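Local coordinates for uncharacterized lipoprotein GfcB (Escherichia coli K12, PDB 2IN5), which is of unknown function but, as a lipoprotein homologous to group 4 capsule protein B, may be linked to capsule polysaccharide, at residues Leu32-Met37 with Phe48-Tyr53. Sequence-based numbering, arbitrary orientation.
Sequences LPYSTM and FVVLGY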
loop_
_atom_site.group_PDB
_atom_site.type_symbol
_atom_site.label_atom_id
_atom_site.label_comp_id
_atom_site.label_asym_id
_atom_site.label_seq_id
_atom_site.Cartn_x
_atom_site.Cartn_y
_atom_site.Cartn_z
ATOM N N LEU A 32 20.845 3.912 -5.752
ATOM C CA LEU A 32 19.657 3.554 -4.982
ATOM C C LEU A 32 19.094 2.259 -5.565
ATOM O O LEU A 32 18.862 2.150 -6.771
ATOM C CB LEU A 32 18.617 4.672 -5.021
ATOM C CG LEU A 32 19.014 5.906 -4.197
ATOM C CD1 LEU A 32 17.916 6.939 -4.281
ATOM C CD2 LEU A 32 19.262 5.530 -2.744
ATOM N N PRO A 33 18.885 1.252 -4.704
ATOM C CA PRO A 33 18.363 -0.058 -5.099
ATOM C C PRO A 33 16.919 -0.063 -5.604
ATOM O O PRO A 33 16.532 -0.944 -6.374
ATOM C CB PRO A 33 18.567 -0.894 -3.841
ATOM C CG PRO A 33 18.349 0.103 -2.751
ATOM C CD PRO A 33 19.056 1.344 -3.243
ATOM N N TYR A 34 16.141 0.935 -5.195
ATOM C CA TYR A 34 14.740 1.046 -5.595
ATOM C C TYR A 34 14.447 2.205 -6.533
ATOM O O TYR A 34 15.243 3.130 -6.669
ATOM C CB TYR A 34 13.857 1.163 -4.350
ATOM C CG TYR A 34 14.454 2.040 -3.278
ATOM C CD1 TYR A 34 14.471 3.429 -3.407
ATOM C CD2 TYR A 34 15.052 1.474 -2.152
ATOM C CE1 TYR A 34 15.074 4.227 -2.436
ATOM C CE2 TYR A 34 15.652 2.261 -1.183
ATOM C CZ TYR A 34 15.662 3.632 -1.329
ATOM O OH TYR A 34 16.266 4.403 -0.363
ATOM N N SER A 35 13.283 2.136 -7.170
ATOM C CA SER A 35 12.825 3.142 -8.112
ATOM C C SER A 35 12.555 4.492 -7.461
ATOM O O SER A 35 12.093 4.573 -6.326
ATOM C CB SER A 35 11.570 2.633 -8.829
ATOM O OG SER A 35 11.855 1.438 -9.539
ATOM N N THR A 36 12.860 5.556 -8.189
ATOM C CA THR A 36 12.657 6.897 -7.674
ATOM C C THR A 36 12.155 7.769 -8.801
ATOM O O THR A 36 12.146 7.350 -9.952
ATOM C CB THR A 36 13.964 7.472 -7.072
ATOM O OG1 THR A 36 15.001 7.471 -8.060
ATOM C CG2 THR A 36 14.414 6.625 -5.887
HETATM N N MSE A 37 11.746 8.984 -8.471
HETATM C CA MSE A 37 11.184 9.885 -9.459
HETATM C C MSE A 37 11.337 11.381 -9.095
HETATM O O MSE A 37 11.448 11.747 -7.920
HETATM C CB MSE A 37 9.701 9.526 -9.590
HETATM C CG MSE A 37 8.864 10.466 -10.425
HETATM SE SE MSE A 37 7.169 10.844 -9.545
HETATM C CE MSE A 37 6.406 9.068 -9.597
ATOM N N PHE A 48 12.054 15.159 -4.917
ATOM C CA PHE A 48 12.440 13.761 -5.014
ATOM C C PHE A 48 11.404 12.872 -4.334
ATOM O O PHE A 48 11.047 13.097 -3.179
ATOM C CB PHE A 48 13.798 13.558 -4.353
ATOM C CG PHE A 48 14.464 12.275 -4.729
ATOM C CD1 PHE A 48 14.871 12.054 -6.039
ATOM C CD2 PHE A 48 14.681 11.284 -3.784
ATOM C CE1 PHE A 48 15.487 10.862 -6.406
ATOM C CE2 PHE A 48 15.295 10.087 -4.138
ATOM C CZ PHE A 48 15.699 9.878 -5.454
ATOM N N VAL A 49 10.934 11.858 -5.058
ATOM C CA VAL A 49 9.930 10.922 -4.552
ATOM C C VAL A 49 10.458 9.487 -4.709
ATOM O O VAL A 49 11.182 9.190 -5.649
ATOM C CB VAL A 49 8.603 11.103 -5.338
ATOM C CG1 VAL A 49 7.574 10.106 -4.873
ATOM C CG2 VAL A 49 8.080 12.517 -5.154
ATOM N N VAL A 50 10.103 8.602 -3.788
ATOM C CA VAL A 50 10.578 7.230 -3.849
ATOM C C VAL A 50 9.405 6.247 -3.992
ATOM O O VAL A 50 8.289 6.550 -3.571
ATOM C CB VAL A 50 11.406 6.904 -2.568
ATOM C CG1 VAL A 50 10.534 7.032 -1.337
ATOM C CG2 VAL A 50 11.991 5.519 -2.646
ATOM N N LEU A 51 9.642 5.083 -4.601
ATOM C CA LEU A 51 8.574 4.095 -4.766
ATOM C C LEU A 51 8.539 3.248 -3.523
ATOM O O LEU A 51 9.426 2.425 -3.290
ATOM C CB LEU A 51 8.807 3.200 -5.994
ATOM C CG LEU A 51 7.861 2.001 -6.217
ATOM C CD1 LEU A 51 6.399 2.459 -6.298
ATOM C CD2 LEU A 51 8.262 1.294 -7.505
ATOM N N GLY A 52 7.506 3.459 -2.718
ATOM C CA GLY A 52 7.374 2.710 -1.486
ATOM C C GLY A 52 6.888 1.288 -1.692
ATOM O O GLY A 52 7.476 0.356 -1.157
ATOM N N TYR A 53 5.826 1.109 -2.471
ATOM C CA TYR A 53 5.294 -0.231 -2.676
ATOM C C TYR A 53 4.302 -0.317 -3.814
ATOM O O TYR A 53 3.826 0.702 -4.316
ATOM C CB TYR A 53 4.647 -0.723 -1.384
ATOM C CG TYR A 53 3.779 0.323 -0.712
ATOM C CD1 TYR A 53 2.455 0.520 -1.102
ATOM C CD2 TYR A 53 4.291 1.129 0.302
ATOM C CE1 TYR A 53 1.663 1.494 -0.495
ATOM C CE2 TYR A 53 3.510 2.105 0.912
ATOM C CZ TYR A 53 2.201 2.281 0.511
ATOM O OH TYR A 53 1.431 3.235 1.136
#
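Phe48 and Thr36 meet obliquely at the start of an antiparallel beta hairpin formed by strands 36-41 and 47-55. The ring tip, CZ of Phe48, lies 3.4 Å from CB of Thr36 and almost as near CG2 and OG1, so it touches the whole branch point. A chi1 of -163° sets CG of Phe48 anti to its backbone N. Leu32 comes to the same ring from the loop before the strand, tip to tip, its CD1 at the ring edge 3.9 Å from CZ of Phe48. An alanine in place of Phe48 would probably open a gap beside Thr36 and leave CD1 of Leu32 without this aromatic neighbour.

Thr36 and Val50 form a non-hydrogen-bonded pair, with their side chains on one sheet face. There CG2 of Val50 sits 3.3 Å from CD1 of Tyr34, a close approach oblique to the ring. Met37 and Val49, the hydrogen-bonded pair, turn to the other face, where both touch Trp61 of strand 58-62. Beyond the Thr36-Val50 pair, CB of Ser35 packs against CD2 of Leu51, while Ser35 OG is hydrogen-bonded to Gln6 N of the second subunit. Two hydrogen bonds join Met37 and Val49, Met37 N to Val49 O and Val49 N to Met37 O, each 2.9 Å. At the Ser35 end, Leu51 N donates to Ser35 O with an N-H...O angle of 159°, the donor tilted 32° from the carbonyl plane.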